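PDB 6VC6: 6-phospho-alpha-glucosidase from Merdibacter massiliensis, which hydrolyses 6-phospho-alpha-glucosides, probably by the NAD- and manganese-dependent redox mechanism of family 4 glycoside hydrolases. Local coordinates for residues 340-345 / 355-360; 348-353 / 373-378; 19-24 / 53-58. All blocks are in the same frame, centred on the assembly; numbering follows the deposited sequence.

Interaction 1: 340-345 / 355-360; sequences VIVKNE and AMVELV
Val342 and Val357 face each other as a hydrogen-bonded pair in an antiparallel hairpin of the large mixed sheet, joining strands 336-343 and 356-364. Val342 N gives a nearly straight bond to Val357 O at 2.7 Å, and Val357 N returns one to Val342 O. Val340 and Leu359 exchange a second such pair, while Asn344 N reaches Ala355 O just past the strand end. The short segments are strongly twisted, their directions 132° apart. At the non-hydrogen-bonded pair Ile341-Glu358 the backbones come close, and Ile341 CA makes a CA-H...O contact with Val357 O. Glu358 OE1 is held by Tyr195 outside the hairpin.

Met356, a selenomethionine, can be followed outward on the face that carries Ile341 and Glu358. Its CB meets Ile341 CG2 at 4.2 Å, the two side chains crossing at about a right angle. Bends at chi2 (-55°) and chi3 (-71°) then fold the chain back over the opposite strand instead of letting it extend away. SE consequently lies 3.7 Å from Lys343 CA and 3.9 Å from Lys343 CB. At the tip, CE rests 3.7 Å from Lys343 N and 3.8 Å from Val342 C, against the peptide joining those two residues.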
ATOM      1  N   VAL A 340      -4.486  -8.425  -5.557  1.00 40.79           N
ATOM      2  CA  VAL A 340      -3.690  -8.508  -4.341  1.00 35.05           C
ATOM      3  C   VAL A 340      -2.296  -9.014  -4.691  1.00 38.95           C
ATOM      4  O   VAL A 340      -2.007  -9.382  -5.830  1.00 39.77           O
ATOM      5  CB  VAL A 340      -4.342  -9.413  -3.274  1.00 42.36           C
ATOM      6  CG1 VAL A 340      -5.723  -8.892  -2.905  1.00 39.73           C
ATOM      7  CG2 VAL A 340      -4.423 -10.847  -3.775  1.00 36.32           C
ATOM      8  N   ILE A 341      -1.429  -9.031  -3.680  1.00 37.98           N
ATOM      9  CA  ILE A 341      -0.033  -9.424  -3.831  1.00 36.90           C
ATOM     10  C   ILE A 341       0.112 -10.879  -3.410  1.00 33.98           C
ATOM     11  O   ILE A 341      -0.274 -11.252  -2.295  1.00 35.72           O
ATOM     12  CB  ILE A 341       0.891  -8.513  -3.005  1.00 35.50           C
ATOM     13  CG1 ILE A 341       0.798  -7.072  -3.510  1.00 37.86           C
ATOM     14  CG2 ILE A 341       2.324  -9.014  -3.058  1.00 31.83           C
ATOM     15  CD1 ILE A 341       1.450  -6.060  -2.598  1.00 31.07           C
ATOM     16  N   VAL A 342       0.671 -11.705  -4.299  1.00 33.97           N
ATOM     17  CA  VAL A 342       0.788 -13.140  -4.071  1.00 33.16           C
ATOM     18  C   VAL A 342       2.126 -13.638  -4.602  1.00 37.47           C
ATOM     19  O   VAL A 342       2.768 -13.001  -5.439  1.00 33.80           O
ATOM     20  CB  VAL A 342      -0.359 -13.934  -4.737  1.00 40.03           C
ATOM     21  CG1 VAL A 342      -1.677 -13.665  -4.037  1.00 35.83           C
ATOM     22  CG2 VAL A 342      -0.453 -13.589  -6.215  1.00 35.60           C
ATOM     23  N   LYS A 343       2.534 -14.802  -4.103  1.00 30.60           N
ATOM     24  CA  LYS A 343       3.703 -15.480  -4.644  1.00 35.51           C
ATOM     25  C   LYS A 343       3.409 -15.979  -6.053  1.00 33.21           C
ATOM     26  O   LYS A 343       2.343 -16.541  -6.321  1.00 33.93           O
ATOM     27  CB  LYS A 343       4.108 -16.645  -3.738  1.00 40.65           C
ATOM     28  CG  LYS A 343       5.385 -17.353  -4.159  1.00 45.20           C
ATOM     29  CD  LYS A 343       5.955 -18.189  -3.021  1.00 51.13           C
ATOM     30  CE  LYS A 343       5.465 -19.626  -3.091  1.00 54.92           C
ATOM     31  NZ  LYS A 343       5.085 -20.152  -1.749  1.00 67.60           N
ATOM     32  N   ASN A 344       4.363 -15.769  -6.958  1.00 31.79           N
ATOM     33  CA  ASN A 344       4.156 -16.040  -8.376  1.00 36.82           C
ATOM     34  C   ASN A 344       3.984 -17.530  -8.651  1.00 34.41           C
ATOM     35  O   ASN A 344       2.863 -17.997  -8.881  1.00 35.53           O
ATOM     36  CB  ASN A 344       5.321 -15.479  -9.194  1.00 33.10           C
ATOM     37  CG  ASN A 344       5.133 -15.669 -10.684  1.00 33.52           C
ATOM     38  OD1 ASN A 344       4.011 -15.635 -11.189  1.00 38.08           O
ATOM     39  ND2 ASN A 344       6.235 -15.864 -11.400  1.00 37.21           N
ATOM     40  N   GLU A 345       5.092 -18.271  -8.637  1.00 35.46           N
ATOM     41  CA  GLU A 345       5.117 -19.716  -8.872  1.00 36.50           C
ATOM     42  C   GLU A 345       4.302 -20.102 -10.109  1.00 38.21           C
ATOM     43  O   GLU A 345       3.386 -20.924 -10.058  1.00 36.20           O
ATOM     44  CB  GLU A 345       4.634 -20.485  -7.639  1.00 44.47           C
ATOM     45  CG  GLU A 345       5.283 -21.858  -7.488  1.00 52.06           C
ATOM     46  CD  GLU A 345       4.820 -22.602  -6.251  1.00 55.43           C
ATOM     47  OE1 GLU A 345       4.669 -21.961  -5.191  1.00 54.74           O
ATOM     48  OE2 GLU A 345       4.611 -23.831  -6.339  1.00 56.37           O
ATOM     49  N   ALA A 355       8.923 -14.786  -6.757  1.00 36.58           N
ATOM     50  CA  ALA A 355       8.652 -13.360  -6.852  1.00 37.42           C
ATOM     51  C   ALA A 355       7.267 -13.052  -6.297  1.00 39.15           C
ATOM     52  O   ALA A 355       6.298 -13.759  -6.586  1.00 35.06           O
ATOM     53  CB  ALA A 355       8.750 -12.880  -8.301  1.00 33.76           C
HETATM   54  N   MSE A 356       7.185 -12.002  -5.487  1.00 35.37           N
HETATM   55  CA  MSE A 356       5.896 -11.516  -5.014  1.00 35.69           C
HETATM   56  C   MSE A 356       5.315 -10.566  -6.055  1.00 35.06           C
HETATM   57  O   MSE A 356       5.859  -9.488  -6.295  1.00 41.15           O
HETATM   58  CB  MSE A 356       6.033 -10.821  -3.656  1.00 34.12           C
HETATM   59  CG  MSE A 356       6.597 -11.704  -2.548  1.00 37.08           C
HETATM   60 SE   MSE A 356       5.611 -13.375  -2.283  1.00 46.22          SE
HETATM   61  CE  MSE A 356       3.985 -12.662  -1.483  1.00 32.98           C
ATOM     62  N   VAL A 357       4.214 -10.975  -6.682  1.00 32.97           N
ATOM     63  CA  VAL A 357       3.623 -10.243  -7.792  1.00 37.01           C
ATOM     64  C   VAL A 357       2.202  -9.831  -7.421  1.00 38.87           C
ATOM     65  O   VAL A 357       1.639 -10.273  -6.420  1.00 38.85           O
ATOM     66  CB  VAL A 357       3.634 -11.060  -9.097  1.00 37.22           C
ATOM     67  CG1 VAL A 357       5.064 -11.339  -9.534  1.00 32.27           C
ATOM     68  CG2 VAL A 357       2.867 -12.359  -8.914  1.00 37.88           C
ATOM     69  N   GLU A 358       1.624  -8.971  -8.258  1.00 33.26           N
ATOM     70  CA  GLU A 358       0.300  -8.400  -8.044  1.00 39.30           C
ATOM     71  C   GLU A 358      -0.615  -8.854  -9.173  1.00 38.74           C
ATOM     72  O   GLU A 358      -0.352  -8.555 -10.343  1.00 36.36           O
ATOM     73  CB  GLU A 358       0.374  -6.873  -7.987  1.00 39.68           C
ATOM     74  CG  GLU A 358      -0.832  -6.199  -7.364  1.00 42.15           C
ATOM     75  CD  GLU A 358      -0.597  -4.725  -7.103  1.00 42.97           C
ATOM     76  OE1 GLU A 358      -0.275  -3.993  -8.063  1.00 43.08           O
ATOM     77  OE2 GLU A 358      -0.730  -4.297  -5.938  1.00 39.59           O
ATOM     78  N   LEU A 359      -1.684  -9.573  -8.827  1.00 38.97           N
ATOM     79  CA  LEU A 359      -2.551 -10.178  -9.830  1.00 37.40           C
ATOM     80  C   LEU A 359      -3.989 -10.204  -9.332  1.00 34.23           C
ATOM     81  O   LEU A 359      -4.266 -10.016  -8.144  1.00 34.12           O
ATOM     82  CB  LEU A 359      -2.103 -11.602 -10.173  1.00 37.42           C
ATOM     83  CG  LEU A 359      -0.682 -11.819 -10.691  1.00 46.63           C
ATOM     84  CD1 LEU A 359      -0.303 -13.272 -10.529  1.00 45.37           C
ATOM     85  CD2 LEU A 359      -0.565 -11.386 -12.142  1.00 35.09           C
ATOM     86  N   VAL A 360      -4.907 -10.455 -10.267  1.00 36.21           N
ATOM     87  CA  VAL A 360      -6.303 -10.689  -9.918  1.00 37.40           C
ATOM     88  C   VAL A 360      -6.435 -12.072  -9.294  1.00 37.73           C
ATOM     89  O   VAL A 360      -5.889 -13.057  -9.810  1.00 35.25           O
ATOM     90  CB  VAL A 360      -7.198 -10.554 -11.159  1.00 42.31           C
ATOM     91  CG1 VAL A 360      -8.648 -10.868 -10.814  1.00 41.06           C
ATOM     92  CG2 VAL A 360      -7.076  -9.161 -11.759  1.00 41.61           C
TER

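Interaction 2: 348-353 / 373-378; sequences IANMQD and VGNIPQ
Asn350 lays its side-chain amide along the backbone of Ile376 and uses both ends of it. ND2 donates to Ile376 O at 3.0 Å, on a lone pair in the carbonyl plane, and that oxygen also lies close to the plane of the Asn350 amide. OD1 accepts from Ile376 N at 3.2 Å, with the donor tilted 30° from the carbonyl plane. Chi1 of 49° sets CG between the backbone N and the carbonyl carbon, turning the amide toward the other loop. This pair of bonds works within a junction of two loops: residues 348-351 form a type I beta turn, closed by a bond from Met351 N to Ile348 O, while 373-378 leads into helix 378-400. With an alanine here in place of Asn350, Ile376 N and Ile376 O would probably both lose their mates, and a gap would be likely to open beside Asn375. Alongside, Ala349 N gives a straight bond to Gly374 O at 3.0 Å, approaching from above the carbonyl plane. Asn375 OD1 sits 3.2 Å from Ala349 CB; its approach to Asn350 N is too poorly angled for a bond. Apolar groups add to the junction: Ile376 CD1 packs 4.0 Å from Ile348 CG2 and 4.1 Å from the SE atom of Met351, a selenomethionine.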
ATOM      1  N   ILE A 348       2.953 -15.701 -13.377  1.00 34.06           N
ATOM      2  CA  ILE A 348       3.667 -15.021 -14.451  1.00 39.05           C
ATOM      3  C   ILE A 348       4.728 -15.999 -14.939  1.00 36.51           C
ATOM      4  O   ILE A 348       5.714 -16.259 -14.241  1.00 40.56           O
ATOM      5  CB  ILE A 348       4.278 -13.693 -13.986  1.00 43.31           C
ATOM      6  CG1 ILE A 348       3.190 -12.784 -13.409  1.00 40.94           C
ATOM      7  CG2 ILE A 348       4.989 -13.002 -15.141  1.00 39.67           C
ATOM      8  CD1 ILE A 348       3.669 -11.384 -13.075  1.00 36.97           C
ATOM      9  N   ALA A 349       4.523 -16.545 -16.139  1.00 37.27           N
ATOM     10  CA  ALA A 349       5.213 -17.771 -16.527  1.00 38.61           C
ATOM     11  C   ALA A 349       6.708 -17.568 -16.746  1.00 36.29           C
ATOM     12  O   ALA A 349       7.495 -18.482 -16.474  1.00 37.64           O
ATOM     13  CB  ALA A 349       4.568 -18.358 -17.784  1.00 39.13           C
ATOM     14  N   ASN A 350       7.127 -16.400 -17.234  1.00 36.50           N
ATOM     15  CA  ASN A 350       8.533 -16.164 -17.538  1.00 36.60           C
ATOM     16  C   ASN A 350       9.243 -15.347 -16.461  1.00 37.16           C
ATOM     17  O   ASN A 350      10.271 -14.722 -16.744  1.00 36.96           O
ATOM     18  CB  ASN A 350       8.681 -15.493 -18.904  1.00 36.25           C
ATOM     19  CG  ASN A 350       7.764 -14.299 -19.074  1.00 37.69           C
ATOM     20  OD1 ASN A 350       6.881 -14.056 -18.253  1.00 36.40           O
ATOM     21  ND2 ASN A 350       7.966 -13.550 -20.153  1.00 36.22           N
HETATM   22  N   MSE A 351       8.723 -15.342 -15.238  1.00 35.57           N
HETATM   23  CA  MSE A 351       9.433 -14.759 -14.106  1.00 38.12           C
HETATM   24  C   MSE A 351       9.663 -15.834 -13.048  1.00 34.90           C
HETATM   25  O   MSE A 351       9.003 -16.874 -13.064  1.00 33.38           O
HETATM   26  CB  MSE A 351       8.661 -13.572 -13.523  1.00 36.86           C
HETATM   27  CG  MSE A 351       8.919 -12.260 -14.253  1.00 45.14           C
HETATM   28 SE   MSE A 351       7.905 -10.744 -13.554  1.00 60.19          SE
HETATM   29  CE  MSE A 351       8.727 -10.611 -11.791  1.00 50.55           C
ATOM     30  N   GLN A 352      10.603 -15.586 -12.136  1.00 33.87           N
ATOM     31  CA  GLN A 352      11.005 -16.605 -11.178  1.00 37.22           C
ATOM     32  C   GLN A 352       9.853 -16.961 -10.240  1.00 35.62           C
ATOM     33  O   GLN A 352       8.919 -16.183 -10.030  1.00 31.24           O
ATOM     34  CB  GLN A 352      12.217 -16.138 -10.371  1.00 32.87           C
ATOM     35  CG  GLN A 352      12.028 -14.811  -9.660  1.00 34.96           C
ATOM     36  CD  GLN A 352      13.347 -14.131  -9.346  1.00 39.94           C
ATOM     37  OE1 GLN A 352      13.846 -13.328 -10.133  1.00 37.41           O
ATOM     38  NE2 GLN A 352      13.919 -14.455  -8.192  1.00 33.47           N
ATOM     39  N   ASP A 353       9.941 -18.166  -9.668  1.00 37.96           N
ATOM     40  CA  ASP A 353       8.849 -18.693  -8.856  1.00 39.98           C
ATOM     41  C   ASP A 353       8.635 -17.869  -7.592  1.00 39.11           C
ATOM     42  O   ASP A 353       7.492 -17.608  -7.198  1.00 35.14           O
ATOM     43  CB  ASP A 353       9.124 -20.153  -8.488  1.00 36.97           C
ATOM     44  CG  ASP A 353       8.904 -21.103  -9.650  1.00 45.91           C
ATOM     45  OD1 ASP A 353       9.313 -22.278  -9.540  1.00 43.92           O
ATOM     46  OD2 ASP A 353       8.324 -20.679 -10.671  1.00 42.45           O
ATOM     47  N   VAL A 373      -1.526 -15.656 -15.873  1.00 35.07           N
ATOM     48  CA  VAL A 373      -1.449 -14.631 -16.903  1.00 37.46           C
ATOM     49  C   VAL A 373      -0.612 -15.082 -18.095  1.00 36.71           C
ATOM     50  O   VAL A 373      -0.847 -14.601 -19.216  1.00 41.00           O
ATOM     51  CB  VAL A 373      -0.904 -13.308 -16.318  1.00 43.76           C
ATOM     52  CG1 VAL A 373      -0.653 -12.264 -17.399  1.00 55.07           C
ATOM     53  CG2 VAL A 373      -1.870 -12.765 -15.276  1.00 44.83           C
ATOM     54  N   GLY A 374       0.309 -16.019 -17.909  1.00 40.32           N
ATOM     55  CA  GLY A 374       1.150 -16.478 -18.992  1.00 37.29           C
ATOM     56  C   GLY A 374       2.438 -15.683 -19.079  1.00 37.29           C
ATOM     57  O   GLY A 374       2.860 -15.004 -18.139  1.00 40.41           O
ATOM     58  N   ASN A 375       3.071 -15.776 -20.244  1.00 35.87           N
ATOM     59  CA  ASN A 375       4.301 -15.040 -20.494  1.00 41.14           C
ATOM     60  C   ASN A 375       3.979 -13.589 -20.827  1.00 42.00           C
ATOM     61  O   ASN A 375       3.178 -13.312 -21.726  1.00 40.55           O
ATOM     62  CB  ASN A 375       5.087 -15.688 -21.634  1.00 38.14           C
ATOM     63  CG  ASN A 375       5.508 -17.109 -21.315  1.00 47.53           C
ATOM     64  OD1 ASN A 375       6.214 -17.355 -20.337  1.00 37.50           O
ATOM     65  ND2 ASN A 375       5.072 -18.055 -22.140  1.00 41.65           N
ATOM     66  N   ILE A 376       4.597 -12.666 -20.098  1.00 34.18           N
ATOM     67  CA  ILE A 376       4.402 -11.238 -20.330  1.00 35.00           C
ATOM     68  C   ILE A 376       5.351 -10.795 -21.438  1.00 32.11           C
ATOM     69  O   ILE A 376       6.396 -11.430 -21.642  1.00 31.82           O
ATOM     70  CB  ILE A 376       4.616 -10.429 -19.042  1.00 35.60           C
ATOM     71  CG1 ILE A 376       5.982 -10.743 -18.429  1.00 33.63           C
ATOM     72  CG2 ILE A 376       3.503 -10.716 -18.046  1.00 38.29           C
ATOM     73  CD1 ILE A 376       6.318  -9.890 -17.225  1.00 37.34           C
ATOM     74  N   PRO A 377       5.031  -9.734 -22.181  1.00 31.63           N
ATOM     75  CA  PRO A 377       5.911  -9.304 -23.275  1.00 34.92           C
ATOM     76  C   PRO A 377       7.301  -8.922 -22.783  1.00 32.54           C
ATOM     77  O   PRO A 377       7.531  -8.669 -21.599  1.00 33.25           O
ATOM     78  CB  PRO A 377       5.176  -8.094 -23.867  1.00 37.03           C
ATOM     79  CG  PRO A 377       3.744  -8.319 -23.509  1.00 34.27           C
ATOM     80  CD  PRO A 377       3.769  -8.975 -22.158  1.00 35.72           C
ATOM     81  N   GLN A 378       8.237  -8.875 -23.736  1.00 30.83           N
ATOM     82  CA  GLN A 378       9.647  -8.695 -23.400  1.00 34.71           C
ATOM     83  C   GLN A 378       9.908  -7.336 -22.760  1.00 36.47           C
ATOM     84  O   GLN A 378      10.721  -7.225 -21.835  1.00 35.40           O
ATOM     85  CB  GLN A 378      10.503  -8.867 -24.655  1.00 34.21           C
ATOM     86  CG  GLN A 378      11.992  -8.992 -24.383  1.00 34.99           C
ATOM     87  CD  GLN A 378      12.396 -10.397 -23.984  1.00 40.22           C
ATOM     88  OE1 GLN A 378      11.998 -11.374 -24.620  1.00 43.52           O
ATOM     89  NE2 GLN A 378      13.191 -10.506 -22.926  1.00 36.05           N
TER

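Interaction 3: 19-24 / 53-58; sequences FLKSFV and KILFSE
Two neighbouring helices of the Rossmann-type, NAD-binding part of the enzyme, 16-25 and 42-59, lie side by side here. Their short segments run almost parallel, 8° apart, with axes 10.5 Å from each other, and the contact between them is made mostly by apolar groups. Leu20 and Phe56 meet crossing at about a right angle. The far end of the ring reaches Leu20: CZ lies 3.7 Å from both CB and CD2 of that leucine, and CE2 is 4.0 Å from Leu20 CD2. Phe56 CG is anti to its own carbonyl carbon (chi1 -64°), a setting that carries the ring across to the other helix although its CB does not point straight there. Val24 CG2 comes to the same ring at its edge, near the ring plane, 4.0 Å from CE1.

Leu55 adds a single methyl. Its CD2 touches Leu20 CB at 3.7 Å and the carbonyl oxygen, Leu20 O, at 3.6 Å, and it also meets Val24 CG2 at 4.2 Å. Leu20 and Val24, one helical turn apart, thus both touch Leu55 and Phe56.

Strand 32-38 links the two helices in the chain and also borders their interface: its Leu35 touches both Leu20 and Phe56. Phe65 of strand 64-68 adds an edge-to-face partner for the Phe56 ring, while Phe23 packs on Phe82 of strand 80-83 and Ile324 of helix 318-331.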
ATOM      1  N   PHE A  19     -11.394   4.410   9.186  1.00 44.45           N
ATOM      2  CA  PHE A  19     -11.765   3.023   9.443  1.00 44.92           C
ATOM      3  C   PHE A  19     -12.900   2.934  10.455  1.00 47.33           C
ATOM      4  O   PHE A  19     -13.825   2.130  10.289  1.00 47.48           O
ATOM      5  CB  PHE A  19     -10.550   2.237   9.935  1.00 44.75           C
ATOM      6  CG  PHE A  19      -9.742   1.615   8.834  1.00 41.69           C
ATOM      7  CD1 PHE A  19      -8.649   2.277   8.301  1.00 43.63           C
ATOM      8  CD2 PHE A  19     -10.073   0.367   8.333  1.00 42.03           C
ATOM      9  CE1 PHE A  19      -7.902   1.707   7.287  1.00 46.41           C
ATOM     10  CE2 PHE A  19      -9.330  -0.209   7.320  1.00 43.57           C
ATOM     11  CZ  PHE A  19      -8.242   0.462   6.797  1.00 44.87           C
ATOM     12  N   LEU A  20     -12.846   3.750  11.512  1.00 39.50           N
ATOM     13  CA  LEU A  20     -13.881   3.705  12.538  1.00 47.09           C
ATOM     14  C   LEU A  20     -15.238   4.106  11.973  1.00 46.99           C
ATOM     15  O   LEU A  20     -16.271   3.548  12.361  1.00 50.56           O
ATOM     16  CB  LEU A  20     -13.500   4.610  13.711  1.00 41.22           C
ATOM     17  CG  LEU A  20     -12.108   4.403  14.313  1.00 44.55           C
ATOM     18  CD1 LEU A  20     -11.896   5.331  15.498  1.00 47.61           C
ATOM     19  CD2 LEU A  20     -11.906   2.952  14.720  1.00 45.48           C
ATOM     20  N   LYS A  21     -15.256   5.076  11.055  1.00 47.59           N
ATOM     21  CA  LYS A  21     -16.513   5.472  10.431  1.00 49.83           C
ATOM     22  C   LYS A  21     -16.985   4.435   9.419  1.00 54.18           C
ATOM     23  O   LYS A  21     -18.193   4.281   9.210  1.00 52.68           O
ATOM     24  CB  LYS A  21     -16.359   6.840   9.766  1.00 48.28           C
ATOM     25  CG  LYS A  21     -16.195   7.987  10.752  1.00 52.82           C
ATOM     26  CD  LYS A  21     -15.144   8.981  10.281  1.00 51.56           C
ATOM     27  CE  LYS A  21     -15.779  10.201   9.638  1.00 59.99           C
ATOM     28  NZ  LYS A  21     -14.840  11.357   9.609  1.00 64.29           N
ATOM     29  N   SER A  22     -16.054   3.719   8.785  1.00 49.21           N
ATOM     30  CA  SER A  22     -16.440   2.666   7.853  1.00 53.23           C
ATOM     31  C   SER A  22     -17.021   1.465   8.588  1.00 51.55           C
ATOM     32  O   SER A  22     -17.989   0.853   8.121  1.00 50.69           O
ATOM     33  CB  SER A  22     -15.241   2.248   7.004  1.00 44.93           C
ATOM     34  OG  SER A  22     -14.839   3.292   6.135  1.00 51.27           O
ATOM     35  N   PHE A  23     -16.442   1.112   9.741  1.00 49.71           N
ATOM     36  CA  PHE A  23     -16.982   0.019  10.544  1.00 51.05           C
ATOM     37  C   PHE A  23     -18.428   0.280  10.942  1.00 54.79           C
ATOM     38  O   PHE A  23     -19.213  -0.665  11.088  1.00 51.37           O
ATOM     39  CB  PHE A  23     -16.124  -0.191  11.794  1.00 45.99           C
ATOM     40  CG  PHE A  23     -14.787  -0.820  11.518  1.00 49.26           C
ATOM     41  CD1 PHE A  23     -14.653  -1.804  10.553  1.00 50.16           C
ATOM     42  CD2 PHE A  23     -13.664  -0.430  12.230  1.00 49.54           C
ATOM     43  CE1 PHE A  23     -13.423  -2.388  10.303  1.00 53.12           C
ATOM     44  CE2 PHE A  23     -12.432  -1.007  11.984  1.00 47.19           C
ATOM     45  CZ  PHE A  23     -12.313  -1.987  11.018  1.00 46.57           C
ATOM     46  N   VAL A  24     -18.798   1.549  11.120  1.00 55.70           N
ATOM     47  CA  VAL A  24     -20.177   1.889  11.450  1.00 56.20           C
ATOM     48  C   VAL A  24     -21.074   1.730  10.227  1.00 57.67           C
ATOM     49  O   VAL A  24     -22.201   1.230  10.327  1.00 56.66           O
ATOM     50  CB  VAL A  24     -20.245   3.316  12.024  1.00 57.27           C
ATOM     51  CG1 VAL A  24     -21.684   3.809  12.073  1.00 61.01           C
ATOM     52  CG2 VAL A  24     -19.610   3.365  13.405  1.00 52.26           C
ATOM     53  N   LYS A  53     -14.430   6.399  20.868  1.00 52.26           N
ATOM     54  CA  LYS A  53     -15.348   6.117  21.968  1.00 54.29           C
ATOM     55  C   LYS A  53     -16.610   6.962  21.863  1.00 58.55           C
ATOM     56  O   LYS A  53     -17.709   6.490  22.176  1.00 59.71           O
ATOM     57  CB  LYS A  53     -14.650   6.350  23.307  1.00 57.00           C
ATOM     58  CG  LYS A  53     -13.567   5.330  23.620  1.00 60.45           C
ATOM     59  CD  LYS A  53     -13.456   5.073  25.114  1.00 64.75           C
ATOM     60  CE  LYS A  53     -12.776   6.231  25.826  1.00 69.66           C
ATOM     61  NZ  LYS A  53     -12.865   6.098  27.306  1.00 73.45           N
ATOM     62  N   ILE A  54     -16.453   8.217  21.466  1.00 58.24           N
ATOM     63  CA  ILE A  54     -17.611   9.055  21.229  1.00 56.85           C
ATOM     64  C   ILE A  54     -18.427   8.549  20.053  1.00 60.82           C
ATOM     65  O   ILE A  54     -19.643   8.466  20.124  1.00 63.53           O
ATOM     66  CB  ILE A  54     -17.213  10.513  20.960  1.00 56.50           C
ATOM     67  CG1 ILE A  54     -16.535  11.112  22.178  1.00 61.41           C
ATOM     68  CG2 ILE A  54     -18.430  11.346  20.623  1.00 63.93           C
ATOM     69  CD1 ILE A  54     -15.955  12.476  21.914  1.00 62.67           C
ATOM     70  N   LEU A  55     -17.743   8.202  18.973  1.00 58.72           N
ATOM     71  CA  LEU A  55     -18.422   7.761  17.766  1.00 55.03           C
ATOM     72  C   LEU A  55     -19.171   6.462  17.973  1.00 61.76           C
ATOM     73  O   LEU A  55     -20.312   6.321  17.575  1.00 61.32           O
ATOM     74  CB  LEU A  55     -17.411   7.593  16.639  1.00 52.73           C
ATOM     75  CG  LEU A  55     -17.880   6.859  15.390  1.00 57.29           C
ATOM     76  CD1 LEU A  55     -18.585   7.814  14.449  1.00 52.25           C
ATOM     77  CD2 LEU A  55     -16.708   6.186  14.697  1.00 49.78           C
ATOM     78  N   PHE A  56     -18.515   5.513  18.616  1.00 58.74           N
ATOM     79  CA  PHE A  56     -19.119   4.221  18.880  1.00 62.12           C
ATOM     80  C   PHE A  56     -20.289   4.306  19.851  1.00 67.63           C
ATOM     81  O   PHE A  56     -21.280   3.602  19.701  1.00 65.07           O
ATOM     82  CB  PHE A  56     -18.066   3.199  19.285  1.00 58.81           C
ATOM     83  CG  PHE A  56     -17.070   2.914  18.201  1.00 57.89           C
ATOM     84  CD1 PHE A  56     -17.482   2.788  16.889  1.00 57.30           C
ATOM     85  CD2 PHE A  56     -15.731   2.792  18.485  1.00 53.84           C
ATOM     86  CE1 PHE A  56     -16.575   2.533  15.884  1.00 53.56           C
ATOM     87  CE2 PHE A  56     -14.818   2.539  17.486  1.00 49.75           C
ATOM     88  CZ  PHE A  56     -15.240   2.410  16.185  1.00 52.10           C
ATOM     89  N   SER A  57     -20.170   5.171  20.847  1.00 64.21           N
ATOM     90  CA  SER A  57     -21.252   5.346  21.790  1.00 63.45           C
ATOM     91  C   SER A  57     -22.480   5.837  21.054  1.00 65.85           C
ATOM     92  O   SER A  57     -23.575   5.370  21.298  1.00 63.95           O
ATOM     93  CB  SER A  57     -20.865   6.378  22.836  1.00 65.47           C
ATOM     94  OG  SER A  57     -20.211   5.767  23.921  1.00 69.74           O
ATOM     95  N   GLU A  58     -22.290   6.796  20.159  1.00 67.68           N
ATOM     96  CA  GLU A  58     -23.380   7.295  19.333  1.00 69.83           C
ATOM     97  C   GLU A  58     -23.945   6.313  18.309  1.00 74.10           C
ATOM     98  O   GLU A  58     -25.153   6.245  18.133  1.00 78.98           O
ATOM     99  CB  GLU A  58     -22.984   8.600  18.642  1.00 71.70           C
ATOM    100  CG  GLU A  58     -23.015   9.810  19.557  1.00 68.83           C
ATOM    101  CD  GLU A  58     -23.240  11.102  18.805  1.00 76.77           C
ATOM    102  OE1 GLU A  58     -22.593  12.103  19.151  1.00 76.55           O
ATOM    103  OE2 GLU A  58     -24.064  11.119  17.873  1.00 79.06           O
TER

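Interactions 1 and 2 form one continuous region, their centres 11 Å apart. Asn344 ND2 of interaction 1 probably hydrogen-bonds to Gln352 O of interaction 2 at 3.0 Å, and Glu345 N does the same with Asp353 O at 2.9 Å. Their segments alternate along the chain: the loop between the hairpin strands, which meets interaction 1 at its start and end, is joined in interaction 2 to the loop after strand 367-370. Interaction 1 is also near the reaction centre: the Glu358 side chain lies about 6 Å from manganese and that of Ile341 about 7 Å from NAD. Interaction 3 stands apart, its centre 34 Å from that of interaction 1 and 44 Å from that of interaction 2, with the Leu20 side chain about 13 Å from NAD.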